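Local coordinates for protein-glutamine gamma-glutamyltransferase (Pagrus major, PDB 1G0D) that probably catalyses calcium-dependent cross-linking of proteins, joining peptide-bound glutamine to lysine or other primary amines, and probably binds GTP, at residues L7-G13 against I42-D48; H55-L60 against I70-K74; S554-L558 against L670-K674; L615-T621 against L662-D668. All coordinates share one frame; numbering follows the deposited sequence.

In the fold
From the N terminus, contact 1 closes first, pairing edge strand 8-12 with strand 40-46 across 28 residues. Contact 2 follows in series and is a short hairpin of strands 55-62 and 68-72. The two touch where Leu44 packs on Leu56, joining the two sheets of the N-terminal beta sandwich. Far along the chain, contact 3 closes a loop of 111 residues between the turn before strand 558-566 and the start of strand 673-682. Contact 4 is nested in that loop and pairs strands 619-624 and 659-666 of the last, immunoglobulin-like domain. Contacts 3 and 4 both reach one sheet, through neighbouring strands 673-682 and 659-666; their centres lie about 11 Å apart.

Contact 1: L7-G13 against I42-D48; sequences LIVDVNG and ITLQCSD
The Asp10 carboxylate and the Gln45 amide are the flat groups that meet here, and their planes stand 87° apart. Asp10 OD2 comes 3.5 Å from Gln45 OE1. As modelled, both are oxygens, so no bond is assigned. The Asp10 carboxylate also lies near Gln45 CB. On the same face, Asn12 and Thr43 run side by side, with Asn12 CB 3.1 Å from Thr43 OG1. The Asn12 amide leads away from Thr43, and its OD1 takes a bond from Arg14 N, just past the strand.

The other face is apolar. Val11 CG2 rests 3.6 Å from Leu44 CD2. With CG1 anti to its backbone N (chi1 180°), Val11 also reaches Ile42 CD1 at 3.9 Å. Ile8 CD1 meets the other methyl of Leu44, CD1, at 3.8 Å. Ala125 and Val114 of the facing sheet cover Ile8.

The strands are antiparallel. Asn12 and Thr43 exchange two backbone bonds, N to O, of 2.7 Å each. Val9 and Asp10 then both face Gln45, a classic beta bulge. Val9 N still bonds Gln45 O at 2.7 Å. Beyond the bulge, Ser47 N bonds Leu7 O.

The chemistry is two-sided. Backbone bonds hold the edge strand, and methyls of Ile8, Val11 and Leu44 join the sandwich interior. Asp10, Asn12, Thr43 and Gln45 put polar groups on the opposite face, consistent with an outer sheet surface.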
loop_
_atom_site.group_PDB
_atom_site.type_symbol
_atom_site.label_atom_id
_atom_site.label_comp_id
_atom_site.label_asym_id
_atom_site.label_seq_id
_atom_site.Cartn_x
_atom_site.Cartn_y
_atom_site.Cartn_z
ATOM N N LEU A 7 -45.004 -23.656 7.580
ATOM C CA LEU A 7 -44.962 -23.534 6.147
ATOM C C LEU A 7 -43.578 -23.395 5.512
ATOM O O LEU A 7 -43.342 -23.976 4.470
ATOM C CB LEU A 7 -45.858 -22.384 5.719
ATOM C CG LEU A 7 -45.785 -21.147 6.606
ATOM C CD1 LEU A 7 -44.437 -20.587 6.511
ATOM C CD2 LEU A 7 -46.674 -20.065 6.121
ATOM N N ILE A 8 -42.652 -22.672 6.139
ATOM C CA ILE A 8 -41.318 -22.472 5.546
ATOM C C ILE A 8 -40.451 -23.716 5.502
ATOM O O ILE A 8 -40.104 -24.284 6.526
ATOM C CB ILE A 8 -40.525 -21.376 6.280
ATOM C CG1 ILE A 8 -41.473 -20.268 6.738
ATOM C CG2 ILE A 8 -39.483 -20.811 5.353
ATOM C CD1 ILE A 8 -40.832 -19.021 7.271
ATOM N N VAL A 9 -40.088 -24.150 4.311
ATOM C CA VAL A 9 -39.290 -25.336 4.221
ATOM C C VAL A 9 -37.806 -24.992 4.105
ATOM O O VAL A 9 -36.954 -25.732 4.603
ATOM C CB VAL A 9 -39.717 -26.186 3.030
ATOM C CG1 VAL A 9 -38.794 -27.340 2.929
ATOM C CG2 VAL A 9 -41.161 -26.679 3.224
ATOM N N ASP A 10 -37.491 -23.891 3.440
ATOM C CA ASP A 10 -36.104 -23.436 3.350
ATOM C C ASP A 10 -35.999 -22.066 2.727
ATOM O O ASP A 10 -36.700 -21.761 1.782
ATOM C CB ASP A 10 -35.187 -24.443 2.617
ATOM C CG ASP A 10 -35.492 -24.577 1.144
ATOM O OD1 ASP A 10 -35.071 -23.706 0.346
ATOM O OD2 ASP A 10 -36.136 -25.581 0.776
ATOM N N VAL A 11 -35.186 -21.215 3.330
ATOM C CA VAL A 11 -34.978 -19.904 2.805
ATOM C C VAL A 11 -33.834 -20.026 1.780
ATOM O O VAL A 11 -32.917 -20.835 1.966
ATOM C CB VAL A 11 -34.615 -18.952 3.923
ATOM C CG1 VAL A 11 -34.388 -17.588 3.371
ATOM C CG2 VAL A 11 -35.746 -18.901 4.932
ATOM N N ASN A 12 -33.924 -19.278 0.677
ATOM C CA ASN A 12 -32.930 -19.326 -0.395
ATOM C C ASN A 12 -32.423 -17.933 -0.673
ATOM O O ASN A 12 -33.205 -17.091 -1.121
ATOM C CB ASN A 12 -33.567 -19.853 -1.644
ATOM C CG ASN A 12 -32.563 -20.428 -2.589
ATOM O OD1 ASN A 12 -31.418 -19.942 -2.698
ATOM N ND2 ASN A 12 -32.968 -21.485 -3.293
ATOM N N GLY A 13 -31.126 -17.702 -0.411
ATOM C CA GLY A 13 -30.520 -16.393 -0.578
ATOM C C GLY A 13 -30.160 -16.032 -1.997
ATOM O O GLY A 13 -29.789 -14.912 -2.278
ATOM N N ILE A 42 -34.292 -12.828 -2.153
ATOM C CA ILE A 42 -34.145 -14.175 -1.640
ATOM C C ILE A 42 -35.534 -14.778 -1.677
ATOM O O ILE A 42 -36.499 -14.048 -1.856
ATOM C CB ILE A 42 -33.583 -14.132 -0.175
ATOM C CG1 ILE A 42 -34.594 -13.477 0.774
ATOM C CG2 ILE A 42 -32.249 -13.290 -0.138
ATOM C CD1 ILE A 42 -34.392 -13.820 2.259
ATOM N N THR A 43 -35.658 -16.087 -1.523
ATOM C CA THR A 43 -36.981 -16.709 -1.546
ATOM C C THR A 43 -37.272 -17.582 -0.336
ATOM O O THR A 43 -36.372 -18.145 0.256
ATOM C CB THR A 43 -37.159 -17.609 -2.751
ATOM O OG1 THR A 43 -35.942 -18.340 -2.981
ATOM C CG2 THR A 43 -37.524 -16.791 -3.957
ATOM N N LEU A 44 -38.541 -17.682 0.012
ATOM C CA LEU A 44 -39.003 -18.510 1.106
ATOM C C LEU A 44 -39.725 -19.642 0.410
ATOM O O LEU A 44 -40.804 -19.395 -0.148
ATOM C CB LEU A 44 -40.085 -17.814 1.904
ATOM C CG LEU A 44 -39.904 -16.884 3.066
ATOM C CD1 LEU A 44 -41.052 -17.078 4.020
ATOM C CD2 LEU A 44 -38.601 -17.157 3.718
ATOM N N GLN A 45 -39.173 -20.857 0.401
ATOM C CA GLN A 45 -39.901 -21.978 -0.206
ATOM C C GLN A 45 -40.888 -22.483 0.829
ATOM O O GLN A 45 -40.497 -22.947 1.891
ATOM C CB GLN A 45 -38.977 -23.113 -0.608
ATOM C CG GLN A 45 -39.471 -23.811 -1.853
ATOM C CD GLN A 45 -39.528 -25.326 -1.701
ATOM O OE1 GLN A 45 -38.495 -26.000 -1.784
ATOM N NE2 GLN A 45 -40.741 -25.876 -1.485
ATOM N N CYS A 46 -42.171 -22.369 0.523
ATOM C CA CYS A 46 -43.222 -22.794 1.434
ATOM C C CYS A 46 -43.857 -24.159 1.109
ATOM O O CYS A 46 -43.785 -24.663 -0.018
ATOM C CB CYS A 46 -44.291 -21.708 1.516
ATOM S SG CYS A 46 -43.658 -20.138 2.167
ATOM N N SER A 47 -44.459 -24.758 2.133
ATOM C CA SER A 47 -45.076 -26.063 2.003
ATOM C C SER A 47 -46.524 -25.842 1.628
ATOM O O SER A 47 -47.149 -26.700 1.008
ATOM C CB SER A 47 -44.956 -26.853 3.310
ATOM O OG SER A 47 -45.653 -26.210 4.355
ATOM N N ASP A 48 -47.072 -24.701 2.022
ATOM C CA ASP A 48 -48.429 -24.394 1.624
ATOM C C ASP A 48 -48.772 -22.912 1.542
ATOM O O ASP A 48 -48.531 -22.305 0.505
ATOM C CB ASP A 48 -49.468 -25.215 2.433
ATOM C CG ASP A 48 -49.752 -24.664 3.830
ATOM O OD1 ASP A 48 -50.957 -24.569 4.188
ATOM O OD2 ASP A 48 -48.793 -24.347 4.575
#

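Contact 2: H55-L60 against I70-K74; sequences HLELVL and IKVQK
Leu60 and Ile70 form the tight end of this hairpin. They exchange backbone bonds both ways, and Ile70 N reaches Leu60 O at 2.8 Å. On the same face, Leu60 CD1 presses against Val72 CG2 at 3.4 Å, while the CB atoms of Leu60 and Ile70 lie 4.0 Å apart. Trp82 covers Leu60, Ile70 and Val72, so this face of the hairpin is apolar and closely packed.

The other end is looser and polar. Toward Lys74 the two segments draw apart. Val72 N still bonds Leu58 O, but a water stands between Leu58 N and Val72 O. Leu58 N gives its hydrogen to this water at 2.9 Å. Glu57 OE2 lies beside the same water.

Lys74, an exposed residue, reaches back to the first strand. Its chain bends at chi2 (80°) and chi3 (67°), which carries NZ to Leu56 and Glu57. NZ bonds Leu56 O at 2.9 Å, in the carbonyl plane and on a lone pair. It also forms a salt bridge with Glu57 OE2, modelled too short to be read literally. The other carboxylate oxygen, Glu57 OE1, takes a bond from His55 NE2 at 2.8 Å, from above the carboxylate plane. Lys74 NZ sits at the edge of the His55 ring.

Glu57 thus has a cation and a histidine on its two oxygens, which would probably favour its charged form.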
loop_
_atom_site.group_PDB
_atom_site.type_symbol
_atom_site.label_atom_id
_atom_site.label_comp_id
_atom_site.label_asym_id
_atom_site.label_seq_id
_atom_site.Cartn_x
_atom_site.Cartn_y
_atom_site.Cartn_z
ATOM N N HIS A 55 -48.956 -12.766 8.722
ATOM C CA HIS A 55 -48.137 -11.968 7.838
ATOM C C HIS A 55 -46.668 -12.160 8.144
ATOM O O HIS A 55 -46.337 -12.668 9.190
ATOM C CB HIS A 55 -48.538 -10.498 7.981
ATOM C CG HIS A 55 -47.990 -9.831 9.204
ATOM N ND1 HIS A 55 -48.322 -10.227 10.480
ATOM C CD2 HIS A 55 -47.094 -8.825 9.349
ATOM C CE1 HIS A 55 -47.652 -9.502 11.358
ATOM N NE2 HIS A 55 -46.899 -8.643 10.697
ATOM N N LEU A 56 -45.786 -11.772 7.222
ATOM C CA LEU A 56 -44.335 -11.903 7.446
ATOM C C LEU A 56 -43.748 -10.664 8.145
ATOM O O LEU A 56 -44.214 -9.530 7.966
ATOM C CB LEU A 56 -43.556 -12.152 6.125
ATOM C CG LEU A 56 -43.722 -13.448 5.320
ATOM C CD1 LEU A 56 -42.682 -13.547 4.210
ATOM C CD2 LEU A 56 -43.627 -14.616 6.250
ATOM N N GLU A 57 -42.706 -10.920 8.937
ATOM C CA GLU A 57 -41.993 -9.914 9.703
ATOM C C GLU A 57 -40.501 -10.195 9.518
ATOM O O GLU A 57 -40.069 -11.353 9.530
ATOM C CB GLU A 57 -42.372 -10.046 11.168
ATOM C CG GLU A 57 -42.217 -8.792 11.933
ATOM C CD GLU A 57 -43.322 -7.836 11.613
ATOM O OE1 GLU A 57 -44.467 -8.121 12.007
ATOM O OE2 GLU A 57 -43.055 -6.803 10.959
ATOM N N LEU A 58 -39.705 -9.149 9.339
ATOM C CA LEU A 58 -38.263 -9.349 9.140
ATOM C C LEU A 58 -37.401 -8.537 10.096
ATOM O O LEU A 58 -37.551 -7.318 10.200
ATOM C CB LEU A 58 -37.856 -8.979 7.702
ATOM C CG LEU A 58 -37.773 -10.098 6.658
ATOM C CD1 LEU A 58 -39.169 -10.641 6.454
ATOM C CD2 LEU A 58 -37.189 -9.596 5.340
ATOM N N VAL A 59 -36.499 -9.211 10.798
ATOM C CA VAL A 59 -35.597 -8.490 11.675
ATOM C C VAL A 59 -34.159 -8.947 11.475
ATOM O O VAL A 59 -33.877 -10.137 11.341
ATOM C CB VAL A 59 -36.036 -8.579 13.153
ATOM C CG1 VAL A 59 -36.929 -9.734 13.339
ATOM C CG2 VAL A 59 -34.835 -8.622 14.071
ATOM N N LEU A 60 -33.265 -7.963 11.432
ATOM C CA LEU A 60 -31.853 -8.185 11.219
ATOM C C LEU A 60 -31.036 -8.150 12.498
ATOM O O LEU A 60 -31.327 -7.386 13.400
ATOM C CB LEU A 60 -31.336 -7.109 10.283
ATOM C CG LEU A 60 -31.823 -7.056 8.838
ATOM C CD1 LEU A 60 -31.554 -5.688 8.281
ATOM C CD2 LEU A 60 -31.083 -8.089 8.017
ATOM N N ILE A 70 -32.060 -4.673 13.776
ATOM C CA ILE A 70 -32.870 -3.829 12.948
ATOM C C ILE A 70 -34.132 -4.534 12.527
ATOM O O ILE A 70 -34.070 -5.635 11.996
ATOM C CB ILE A 70 -32.068 -3.454 11.690
ATOM C CG1 ILE A 70 -30.753 -2.813 12.115
ATOM C CG2 ILE A 70 -32.842 -2.507 10.818
ATOM C CD1 ILE A 70 -29.722 -2.698 11.012
ATOM N N LYS A 71 -35.272 -3.902 12.768
ATOM C CA LYS A 71 -36.548 -4.467 12.328
ATOM C C LYS A 71 -36.795 -3.828 10.979
ATOM O O LYS A 71 -37.012 -2.628 10.906
ATOM C CB LYS A 71 -37.682 -4.104 13.292
ATOM C CG LYS A 71 -37.587 -4.860 14.623
ATOM C CD LYS A 71 -38.609 -4.402 15.683
ATOM C CE LYS A 71 -37.978 -3.616 16.854
ATOM N NZ LYS A 71 -36.772 -4.278 17.460
ATOM N N VAL A 72 -36.731 -4.615 9.913
ATOM C CA VAL A 72 -36.942 -4.111 8.565
ATOM C C VAL A 72 -38.424 -3.764 8.199
ATOM O O VAL A 72 -39.328 -4.605 8.327
ATOM C CB VAL A 72 -36.362 -5.138 7.575
ATOM C CG1 VAL A 72 -36.540 -4.683 6.161
ATOM C CG2 VAL A 72 -34.900 -5.316 7.860
ATOM N N GLN A 73 -38.651 -2.515 7.748
ATOM C CA GLN A 73 -39.964 -1.995 7.334
ATOM C C GLN A 73 -40.714 -2.834 6.302
ATOM O O GLN A 73 -40.111 -3.523 5.492
ATOM C CB GLN A 73 -39.802 -0.607 6.740
ATOM C CG GLN A 73 -39.463 0.510 7.705
ATOM C CD GLN A 73 -39.129 1.799 6.946
ATOM O OE1 GLN A 73 -39.641 2.884 7.252
ATOM N NE2 GLN A 73 -38.272 1.673 5.930
ATOM N N LYS A 74 -42.036 -2.701 6.292
ATOM C CA LYS A 74 -42.881 -3.476 5.388
ATOM C C LYS A 74 -42.976 -2.957 3.967
ATOM O O LYS A 74 -43.330 -3.715 3.040
ATOM C CB LYS A 74 -44.288 -3.637 5.968
ATOM C CG LYS A 74 -44.895 -5.041 5.727
ATOM C CD LYS A 74 -44.377 -6.079 6.728
ATOM C CE LYS A 74 -44.863 -5.794 8.150
ATOM N NZ LYS A 74 -44.395 -6.847 9.088
HETATM O O HOH W 1 -40.697 -6.484 9.019
#

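Contact 3: S554-L558 against L670-K674; sequences SEHHL and LKDVK
Glu555 meets the second segment through its backbone: its carbonyl O lies 3.2 Å from Asp672 CB. Its side chain leads elsewhere, and OE1 bonds Tyr240.

His556 follows. Its ND1 comes 3.6 Å from Asp672 OD1, with ring and carboxylate planes 33° apart. The approach is oblique, and the main partner of that oxygen is Arg171, by a salt bridge. A water also donates to Asp672 OD1 at 2.9 Å, and only weakly reaches His556 O. His556 also lies about 4 Å, side chain to side chain, from Tyr515, a residue important for catalytic activity.

His557 makes the direct bond. Its NE2 donates to Lys671 O at 3.0 Å, with an N-H...O angle of 151°. The oxygen lies in the ring plane, but the nitrogen stands 38° above the carbonyl plane, so no lone pair is met squarely. Ser554 O lies over one face of the ring, toward its rim, and Phe484 meets the ring as well. The backbone N of His557 bonds Ser554 O at 2.7 Å, closing a type I turn that presents the ring. A leucine at His557 would remove the ring donor, and the Lys671 carbonyl would probably lose its mate in the turn.

The turn lies between helix 546-549 and strand 558-566, whose Leu558 pairs with Val513 of strand 502-513. Segment 670-674 leads into strand 673-682, so the contact joins the two C-terminal beta domains.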
loop_
_atom_site.group_PDB
_atom_site.type_symbol
_atom_site.label_atom_id
_atom_site.label_comp_id
_atom_site.label_asym_id
_atom_site.label_seq_id
_atom_site.Cartn_x
_atom_site.Cartn_y
_atom_site.Cartn_z
ATOM N N SER A 554 22.664 -3.557 2.030
ATOM C CA SER A 554 21.527 -4.386 2.531
ATOM C C SER A 554 20.738 -5.076 1.397
ATOM O O SER A 554 21.138 -5.048 0.229
ATOM C CB SER A 554 20.529 -3.492 3.281
ATOM O OG SER A 554 20.519 -3.740 4.664
ATOM N N GLU A 555 19.577 -5.639 1.750
ATOM C CA GLU A 555 18.715 -6.336 0.797
ATOM C C GLU A 555 18.323 -5.479 -0.402
ATOM O O GLU A 555 17.998 -6.014 -1.461
ATOM C CB GLU A 555 17.450 -6.794 1.494
ATOM C CG GLU A 555 16.633 -5.633 1.995
ATOM C CD GLU A 555 16.671 -5.491 3.501
ATOM O OE1 GLU A 555 15.832 -4.725 4.026
ATOM O OE2 GLU A 555 17.529 -6.140 4.154
ATOM N N HIS A 556 18.342 -4.157 -0.241
ATOM C CA HIS A 556 17.980 -3.276 -1.345
ATOM C C HIS A 556 19.210 -2.876 -2.145
ATOM O O HIS A 556 19.097 -2.219 -3.166
ATOM C CB HIS A 556 17.223 -2.018 -0.850
ATOM C CG HIS A 556 15.754 -2.245 -0.569
ATOM N ND1 HIS A 556 15.131 -3.462 -0.741
ATOM C CD2 HIS A 556 14.802 -1.409 -0.084
ATOM C CE1 HIS A 556 13.862 -3.373 -0.374
ATOM N NE2 HIS A 556 13.639 -2.137 0.030
ATOM N N HIS A 557 20.393 -3.256 -1.685
ATOM C CA HIS A 557 21.613 -2.928 -2.433
ATOM C C HIS A 557 21.744 -1.447 -2.832
ATOM O O HIS A 557 21.952 -1.128 -4.012
ATOM C CB HIS A 557 21.690 -3.792 -3.707
ATOM C CG HIS A 557 21.122 -5.166 -3.543
ATOM N ND1 HIS A 557 21.894 -6.251 -3.185
ATOM C CD2 HIS A 557 19.856 -5.626 -3.643
ATOM C CE1 HIS A 557 21.127 -7.319 -3.068
ATOM N NE2 HIS A 557 19.884 -6.966 -3.342
ATOM N N LEU A 558 21.663 -0.551 -1.844
ATOM C CA LEU A 558 21.745 0.894 -2.080
ATOM C C LEU A 558 23.050 1.605 -1.663
ATOM O O LEU A 558 23.591 1.390 -0.575
ATOM C CB LEU A 558 20.595 1.574 -1.359
ATOM C CG LEU A 558 19.179 1.488 -1.888
ATOM C CD1 LEU A 558 18.265 1.795 -0.705
ATOM C CD2 LEU A 558 18.959 2.476 -3.068
ATOM N N LEU A 670 22.181 -13.667 -2.407
ATOM C CA LEU A 670 21.319 -12.962 -3.380
ATOM C C LEU A 670 19.931 -12.822 -2.809
ATOM O O LEU A 670 19.206 -13.822 -2.626
ATOM C CB LEU A 670 21.198 -13.707 -4.693
ATOM C CG LEU A 670 21.574 -12.965 -5.975
ATOM C CD1 LEU A 670 20.610 -13.354 -7.061
ATOM C CD2 LEU A 670 21.598 -11.494 -5.784
ATOM N N LYS A 671 19.571 -11.572 -2.524
ATOM C CA LYS A 671 18.280 -11.293 -1.949
ATOM C C LYS A 671 17.575 -10.259 -2.784
ATOM O O LYS A 671 18.241 -9.488 -3.492
ATOM C CB LYS A 671 18.439 -10.759 -0.512
ATOM C CG LYS A 671 19.538 -11.405 0.323
ATOM C CD LYS A 671 19.679 -10.757 1.697
ATOM C CE LYS A 671 19.543 -11.801 2.795
ATOM N NZ LYS A 671 18.604 -12.924 2.395
ATOM N N ASP A 672 16.233 -10.252 -2.689
ATOM C CA ASP A 672 15.404 -9.278 -3.391
ATOM C C ASP A 672 15.399 -9.594 -4.893
ATOM O O ASP A 672 15.749 -8.766 -5.736
ATOM C CB ASP A 672 15.978 -7.870 -3.093
ATOM C CG ASP A 672 14.944 -6.755 -3.160
ATOM O OD1 ASP A 672 15.303 -5.651 -3.631
ATOM O OD2 ASP A 672 13.793 -6.965 -2.739
ATOM N N VAL A 673 15.038 -10.815 -5.249
ATOM C CA VAL A 673 14.996 -11.157 -6.663
ATOM C C VAL A 673 13.559 -11.526 -7.101
ATOM O O VAL A 673 12.983 -12.503 -6.608
ATOM C CB VAL A 673 15.978 -12.323 -6.967
ATOM C CG1 VAL A 673 15.941 -12.647 -8.441
ATOM C CG2 VAL A 673 17.387 -11.935 -6.540
ATOM N N LYS A 674 13.004 -10.750 -8.045
ATOM C CA LYS A 674 11.636 -10.954 -8.518
ATOM C C LYS A 674 11.381 -11.216 -10.005
ATOM O O LYS A 674 12.252 -11.068 -10.883
ATOM C CB LYS A 674 10.756 -9.763 -8.119
ATOM C CG LYS A 674 11.226 -8.948 -6.953
ATOM C CD LYS A 674 11.075 -9.768 -5.722
ATOM C CE LYS A 674 10.882 -8.931 -4.507
ATOM N NZ LYS A 674 10.276 -9.771 -3.445
HETATM O O HOH W 2 17.341 -4.359 -5.232
#

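Contact 4: L615-T621 against L662-D668; sequences LKGGVFT and LVDFDSD
Val663 touches the Phe620 ring at its edge, CG1 lying 4.2 Å from CD1. Asp664 pairs with Thr621 by two backbone bonds, and its O takes Thr621 N at 3.0 Å. Its carboxylate makes salt bridges with Lys674 and Arg248.

Phe665 is the central side chain on the apolar face. CG is anti to the backbone N (chi1 172°), which swings the ring over the Phe620 face and on to Gly618 and Leu615. Atom CD1 of Phe665 sits over the centre of the Phe620 ring, 3.6 Å from CZ. The planes are 48° apart, an oblique pairing. Further round the Phe665 ring, CE1 lies 3.5 Å from Gly618 CA, where a side-chain carbon would be tight. CE2 meets Leu615 CD1 at 3.8 Å. An alanine in place of Phe620 would probably leave Phe665 CD1 without the face it rests on, opening a gap beside Val663.

Asp666 pairs with Val619 through the backbone, while OD2 goes to Tyr247 and Lys671. Ser667 CB packs on Leu615 CB at 3.6 Å, and its OG bonds Leu670 O. Asp668 ends the walk with two bonds to Lys616. Its N reaches Lys616 O nearly straight on at 3.0 Å, and its OD2 takes Lys616 N at the same length from above the carboxylate plane, 58° out of it.

Side chains alternate. Phe620 and Phe665 point into the interior of this immunoglobulin-like domain. Asp664 and Asp666, on the other face, pair with Lys674, Lys671, Tyr247 and Arg248, which probably helps hold the domain against the region carrying Tyr247 and Arg248.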
loop_
_atom_site.group_PDB
_atom_site.type_symbol
_atom_site.label_atom_id
_atom_site.label_comp_id
_atom_site.label_asym_id
_atom_site.label_seq_id
_atom_site.Cartn_x
_atom_site.Cartn_y
_atom_site.Cartn_z
ATOM N N LEU A 615 25.219 -19.332 -4.065
ATOM C CA LEU A 615 24.151 -18.862 -3.176
ATOM C C LEU A 615 23.498 -20.117 -2.678
ATOM O O LEU A 615 23.265 -21.053 -3.426
ATOM C CB LEU A 615 23.101 -18.034 -3.914
ATOM C CG LEU A 615 23.296 -17.697 -5.398
ATOM C CD1 LEU A 615 21.990 -17.225 -5.954
ATOM C CD2 LEU A 615 24.335 -16.625 -5.553
ATOM N N LYS A 616 23.232 -20.181 -1.402
ATOM C CA LYS A 616 22.589 -21.373 -0.942
ATOM C C LYS A 616 21.400 -20.935 -0.157
ATOM O O LYS A 616 21.304 -19.780 0.248
ATOM C CB LYS A 616 23.531 -22.237 -0.102
ATOM C CG LYS A 616 24.552 -21.480 0.725
ATOM C CD LYS A 616 25.305 -22.447 1.655
ATOM C CE LYS A 616 26.787 -22.052 1.848
ATOM N NZ LYS A 616 27.590 -22.039 0.565
ATOM N N GLY A 617 20.498 -21.874 0.065
ATOM C CA GLY A 617 19.263 -21.572 0.760
ATOM C C GLY A 617 18.258 -21.022 -0.238
ATOM O O GLY A 617 17.264 -20.406 0.172
ATOM N N GLY A 618 18.529 -21.255 -1.533
ATOM C CA GLY A 618 17.680 -20.778 -2.613
ATOM C C GLY A 618 16.262 -21.282 -2.509
ATOM O O GLY A 618 16.051 -22.483 -2.530
ATOM N N VAL A 619 15.310 -20.359 -2.351
ATOM C CA VAL A 619 13.868 -20.660 -2.267
ATOM C C VAL A 619 13.134 -19.794 -3.274
ATOM O O VAL A 619 13.371 -18.577 -3.325
ATOM C CB VAL A 619 13.170 -20.197 -1.009
ATOM C CG1 VAL A 619 12.349 -21.293 -0.486
ATOM C CG2 VAL A 619 14.114 -19.584 -0.048
ATOM N N PHE A 620 12.223 -20.400 -4.029
ATOM C CA PHE A 620 11.409 -19.660 -4.974
ATOM C C PHE A 620 10.034 -19.718 -4.298
ATOM O O PHE A 620 9.672 -20.761 -3.748
ATOM C CB PHE A 620 11.353 -20.394 -6.314
ATOM C CG PHE A 620 12.582 -20.235 -7.158
ATOM C CD1 PHE A 620 12.738 -19.130 -7.975
ATOM C CD2 PHE A 620 13.588 -21.187 -7.131
ATOM C CE1 PHE A 620 13.896 -18.972 -8.765
ATOM C CE2 PHE A 620 14.743 -21.046 -7.908
ATOM C CZ PHE A 620 14.896 -19.938 -8.720
ATOM N N THR A 621 9.290 -18.612 -4.289
ATOM C CA THR A 621 7.936 -18.603 -3.710
ATOM C C THR A 621 7.027 -18.111 -4.809
ATOM O O THR A 621 7.299 -17.063 -5.384
ATOM C CB THR A 621 7.800 -17.628 -2.558
ATOM O OG1 THR A 621 8.896 -17.810 -1.648
ATOM C CG2 THR A 621 6.461 -17.830 -1.860
ATOM N N LEU A 662 3.271 -14.158 -9.767
ATOM C CA LEU A 662 4.362 -13.464 -9.071
ATOM C C LEU A 662 5.368 -14.429 -8.430
ATOM O O LEU A 662 5.009 -15.477 -7.884
ATOM C CB LEU A 662 3.795 -12.529 -7.988
ATOM C CG LEU A 662 3.084 -11.235 -8.377
ATOM C CD1 LEU A 662 1.930 -11.478 -9.329
ATOM C CD2 LEU A 662 2.540 -10.637 -7.128
ATOM N N VAL A 663 6.644 -14.077 -8.525
ATOM C CA VAL A 663 7.678 -14.907 -7.958
ATOM C C VAL A 663 8.814 -14.119 -7.296
ATOM O O VAL A 663 9.286 -13.079 -7.794
ATOM C CB VAL A 663 8.258 -15.853 -9.042
ATOM C CG1 VAL A 663 9.299 -16.756 -8.444
ATOM C CG2 VAL A 663 7.146 -16.682 -9.638
ATOM N N ASP A 664 9.216 -14.645 -6.143
ATOM C CA ASP A 664 10.301 -14.126 -5.346
ATOM C C ASP A 664 11.408 -15.193 -5.147
ATOM O O ASP A 664 11.134 -16.383 -4.998
ATOM C CB ASP A 664 9.760 -13.701 -3.989
ATOM C CG ASP A 664 10.860 -13.392 -3.005
ATOM O OD1 ASP A 664 11.410 -12.263 -3.050
ATOM O OD2 ASP A 664 11.187 -14.284 -2.190
ATOM N N PHE A 665 12.663 -14.760 -5.170
ATOM C CA PHE A 665 13.801 -15.658 -4.917
ATOM C C PHE A 665 14.745 -15.075 -3.866
ATOM O O PHE A 665 15.206 -13.925 -3.985
ATOM C CB PHE A 665 14.621 -15.951 -6.196
ATOM C CG PHE A 665 15.915 -16.716 -5.931
ATOM C CD1 PHE A 665 15.922 -18.113 -5.834
ATOM C CD2 PHE A 665 17.114 -16.035 -5.714
ATOM C CE1 PHE A 665 17.112 -18.812 -5.512
ATOM C CE2 PHE A 665 18.291 -16.727 -5.397
ATOM C CZ PHE A 665 18.288 -18.111 -5.295
ATOM N N ASP A 666 15.020 -15.870 -2.832
ATOM C CA ASP A 666 15.957 -15.455 -1.792
ATOM C C ASP A 666 17.048 -16.498 -1.559
ATOM O O ASP A 666 16.835 -17.711 -1.707
ATOM C CB ASP A 666 15.260 -15.148 -0.461
ATOM C CG ASP A 666 16.157 -14.345 0.489
ATOM O OD1 ASP A 666 16.129 -14.626 1.706
ATOM O OD2 ASP A 666 16.889 -13.436 0.021
ATOM N N SER A 667 18.220 -16.003 -1.184
ATOM C CA SER A 667 19.357 -16.861 -0.952
ATOM C C SER A 667 20.201 -16.099 0.032
ATOM O O SER A 667 19.910 -14.931 0.294
ATOM C CB SER A 667 20.126 -17.026 -2.252
ATOM O OG SER A 667 20.568 -15.752 -2.688
ATOM N N ASP A 668 21.245 -16.747 0.552
ATOM C CA ASP A 668 22.149 -16.113 1.522
ATOM C C ASP A 668 22.821 -14.863 0.964
ATOM O O ASP A 668 22.792 -13.813 1.601
ATOM C CB ASP A 668 23.238 -17.095 1.999
ATOM C CG ASP A 668 24.079 -17.646 0.861
ATOM O OD1 ASP A 668 25.123 -18.267 1.154
ATOM O OD2 ASP A 668 23.705 -17.471 -0.320
#